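PHOX (Pseudomonas fluorescens, PDB 4ALF) hydrolyses phosphate monoesters as an alkaline phosphatase, probably at the calcium ions and the oxo-bridged iron pair bound within its beta-propeller-type fold. Local coordinates at residues I491-D496 with Q510-D515. Numbering follows the deposited sequence.
With CA (calcium ion), chain E; CA (calcium ion), chain F.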
ATOM      1  N   ILE A 491      -3.545   7.001 -11.283  1.00  6.05           N
ATOM      2  CA  ILE A 491      -4.377   5.913 -10.786  1.00  6.02           C
ATOM      3  C   ILE A 491      -3.731   4.611 -11.286  1.00  5.14           C
ATOM      4  O   ILE A 491      -3.549   4.420 -12.508  1.00  6.10           O
ATOM      5  CB  ILE A 491      -5.807   6.048 -11.369  1.00  6.44           C
ATOM      6  CG1 ILE A 491      -6.492   7.360 -10.943  1.00  7.38           C
ATOM      7  CG2 ILE A 491      -6.647   4.860 -10.945  1.00  7.32           C
ATOM      8  CD1 ILE A 491      -7.694   7.723 -11.802  1.00  7.87           C
ATOM      9  N   LEU A 492      -3.449   3.696 -10.383  1.00  5.12           N
ATOM     10  CA  LEU A 492      -2.776   2.448 -10.702  1.00  4.96           C
ATOM     11  C   LEU A 492      -3.720   1.290 -10.432  1.00  5.60           C
ATOM     12  O   LEU A 492      -4.468   1.331  -9.442  1.00  7.92           O
ATOM     13  CB  LEU A 492      -1.539   2.310  -9.823  1.00  5.92           C
ATOM     14  CG  LEU A 492      -0.373   3.264 -10.099  1.00  7.21           C
ATOM     15  CD1 LEU A 492      -0.664   4.706  -9.743  1.00  7.70           C
ATOM     16  CD2 LEU A 492       0.852   2.819  -9.308  1.00  7.20           C
ATOM     17  N   THR A 493      -3.736   0.271 -11.285  1.00  5.33           N
ATOM     18  CA  THR A 493      -4.734  -0.773 -11.118  1.00  6.08           C
ATOM     19  C   THR A 493      -4.177  -2.130 -10.697  1.00  5.56           C
ATOM     20  O   THR A 493      -3.086  -2.566 -11.086  1.00  5.70           O
ATOM     21  CB  THR A 493      -5.676  -0.940 -12.352  1.00  6.69           C
ATOM     22  OG1 THR A 493      -5.042  -1.678 -13.422  1.00  7.59           O
ATOM     23  CG2 THR A 493      -6.100   0.418 -12.878  1.00  6.81           C
ATOM     24  N   ASP A 494      -4.994  -2.856  -9.951  1.00  6.09           N
ATOM     25  CA  ASP A 494      -4.722  -4.206  -9.485  1.00  6.09           C
ATOM     26  C   ASP A 494      -6.008  -5.006  -9.608  1.00  6.54           C
ATOM     27  O   ASP A 494      -6.634  -5.379  -8.623  1.00  7.78           O
ATOM     28  CB  ASP A 494      -4.270  -4.212  -8.024  1.00  6.54           C
ATOM     29  CG  ASP A 494      -4.118  -5.599  -7.460  1.00  7.38           C
ATOM     30  OD1 ASP A 494      -3.898  -6.548  -8.238  1.00  8.70           O
ATOM     31  OD2 ASP A 494      -4.224  -5.796  -6.222  1.00  6.65           O
ATOM     32  N   GLY A 495      -6.406  -5.280 -10.838  1.00  6.00           N
ATOM     33  CA  GLY A 495      -7.675  -5.907 -11.101  1.00  6.92           C
ATOM     34  C   GLY A 495      -7.531  -7.153 -11.919  1.00  7.91           C
ATOM     35  O   GLY A 495      -6.450  -7.690 -12.140  1.00  9.40           O
ATOM     36  N   ASP A 496      -8.674  -7.594 -12.391  1.00  7.72           N
ATOM     37  CA  ASP A 496      -8.783  -8.765 -13.240  1.00  8.72           C
ATOM     38  C   ASP A 496      -8.198  -8.405 -14.620  1.00  9.29           C
ATOM     39  O   ASP A 496      -8.581  -7.393 -15.220  1.00 11.94           O
ATOM     40  CB  ASP A 496     -10.243  -9.163 -13.327  1.00  9.74           C
ATOM     41  CG  ASP A 496     -10.432 -10.479 -14.034  1.00 12.35           C
ATOM     42  OD1 ASP A 496     -10.049 -10.541 -15.218  1.00 15.76           O
ATOM     43  OD2 ASP A 496     -10.985 -11.417 -13.419  1.00 15.71           O
ATOM     44  N   GLN A 510      -2.731  -1.482 -15.392  1.00  7.32           N
ATOM     45  CA  GLN A 510      -2.462  -0.253 -16.081  1.00  7.27           C
ATOM     46  C   GLN A 510      -2.371   0.918 -15.128  1.00  5.58           C
ATOM     47  O   GLN A 510      -2.648   0.784 -13.918  1.00  6.25           O
ATOM     48  CB  GLN A 510      -3.538  -0.014 -17.127  1.00  8.45           C
ATOM     49  CG  GLN A 510      -4.916   0.094 -16.524  1.00  8.66           C
ATOM     50  CD  GLN A 510      -6.017  -0.017 -17.552  1.00  9.39           C
ATOM     51  OE1 GLN A 510      -6.572   0.991 -17.987  1.00  8.91           O
ATOM     52  NE2 GLN A 510      -6.316  -1.239 -17.955  1.00 12.17           N
ATOM     53  N   MET A 511      -1.972   2.054 -15.687  1.00  5.21           N
ATOM     54  CA  MET A 511      -1.893   3.324 -14.976  1.00  5.57           C
ATOM     55  C   MET A 511      -2.591   4.378 -15.838  1.00  5.68           C
ATOM     56  O   MET A 511      -2.391   4.441 -17.061  1.00  6.47           O
ATOM     57  CB  MET A 511      -0.428   3.738 -14.689  1.00  6.39           C
ATOM     58  CG  MET A 511      -0.319   5.014 -13.872  1.00  7.40           C
ATOM     59  SD  MET A 511       1.289   5.283 -13.106  1.00  8.88           S
ATOM     60  CE  MET A 511       2.373   5.384 -14.522  1.00  9.34           C
ATOM     61  N   LEU A 512      -3.421   5.176 -15.183  1.00  5.72           N
ATOM     62  CA  LEU A 512      -4.152   6.240 -15.811  1.00  6.25           C
ATOM     63  C   LEU A 512      -3.843   7.559 -15.138  1.00  5.74           C
ATOM     64  O   LEU A 512      -3.234   7.596 -14.064  1.00  6.80           O
ATOM     65  CB  LEU A 512      -5.668   5.948 -15.744  1.00  6.87           C
ATOM     66  CG  LEU A 512      -6.092   4.556 -16.271  1.00  6.51           C
ATOM     67  CD1 LEU A 512      -6.316   3.569 -15.143  1.00  7.66           C
ATOM     68  CD2 LEU A 512      -7.361   4.578 -17.133  1.00  6.64           C
ATOM     69  N   CYS A 513      -4.234   8.641 -15.795  1.00  6.86           N
ATOM     70  CA  CYS A 513      -4.011   9.975 -15.288  1.00  7.12           C
ATOM     71  C   CYS A 513      -5.332  10.738 -15.322  1.00  7.02           C
ATOM     72  O   CYS A 513      -6.046  10.677 -16.321  1.00  7.69           O
ATOM     73  CB  CYS A 513      -2.956  10.716 -16.107  1.00  8.39           C
ATOM     74  SG  CYS A 513      -2.329  12.200 -15.309  1.00 10.64           S
ATOM     75  N   ALA A 514      -5.629  11.456 -14.240  1.00  8.27           N
ATOM     76  CA  ALA A 514      -6.882  12.197 -14.117  1.00  8.18           C
ATOM     77  C   ALA A 514      -6.652  13.647 -13.748  1.00  8.06           C
ATOM     78  O   ALA A 514      -5.727  14.001 -13.027  1.00  8.79           O
ATOM     79  CB  ALA A 514      -7.763  11.548 -13.067  1.00  8.74           C
ATOM     80  N   ASP A 515      -7.580  14.484 -14.215  1.00  8.01           N
ATOM     81  CA  ASP A 515      -7.664  15.882 -13.791  1.00  9.04           C
ATOM     82  C   ASP A 515      -8.734  15.952 -12.687  1.00  9.13           C
ATOM     83  O   ASP A 515      -9.930  15.821 -12.978  1.00  9.07           O
ATOM     84  CB  ASP A 515      -8.062  16.766 -14.979  1.00  9.32           C
ATOM     85  CG  ASP A 515      -8.087  18.232 -14.630  1.00 12.31           C
ATOM     86  OD1 ASP A 515      -8.227  18.558 -13.430  1.00 16.09           O
ATOM     87  OD2 ASP A 515      -7.958  19.057 -15.562  1.00 15.21           O
TER
HETATM   88 CA    CA E1591      -5.352  -4.492  -4.483  1.00  6.55          CA
HETATM   89 CA    CA F1592      -2.504  -7.090  -5.153  0.99  7.20          CA
HETATM   90  O   HOH W   1      -7.087  -4.348  -6.036  1.00  7.64           O
HETATM   91  O   HOH W   2      -3.951  -8.711  -6.409  1.00 13.67           O
HETATM   92  O   HOH W   3      -6.176  -6.855  -4.205  1.00  9.42           O
HETATM   93  O   HOH W   4      -1.637  -9.416  -4.757  1.00 12.12           O
HETATM   94  O   HOH W   5      -0.367  -6.747  -4.183  1.00  6.21           O
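Two central strands of a four-stranded antiparallel propeller blade meet here, the one through Ile-491 to Thr-493 against the one that starts at Gln-510, and the first runs straight into the calcium site. Ile-491 and Leu-512 form a hydrogen-bonded pair, N and O of Ile-491 bonding O and N of Leu-512 at 2.9 and 2.8 Å. Apolar branches suit this buried face because they fill it without leaving polar groups to satisfy: CD1 of Ile-491 touches CB of Ala-514 at 4.0 Å, the small alanine leaving room for the isoleucine tip, and CG2 of Thr-493 meets CD1 of Leu-512 at 3.9 Å. On the other face Leu-492 and Met-511 lie side by side, CD1 to SD 3.9 Å, the flexible thioether bending at its end (chi3 61°). Beta-branched Thr-493 thus gives its methyl to the face and its hydroxyl to the backbone: OG1 of Thr-493, between backbone N and carbonyl carbon (chi1 79°), accepts the N-H of Gln-510 (OG1 to N 3.0 Å) and also bonds OD1 of Asn-509. A valine in place of Thr-493 would probably leave N of Gln-510 and OD1 of Asn-509 without their hydroxyl mate. The next residue, Asp-494, suits its post because one carboxylate oxygen can bridge cations: OD2 binds two calcium ions, at 2.5 and 2.4 Å; Glu-387 and Asp-479 share one of these ions, Glu-532 the other. Strands 478-483 and 521-526 flank the pair; Pro-478 and Leu-481 pack on Ile-491, Ile-521 on Leu-512, and Val-547 of strand 544-550 on Leu-492 and Met-511.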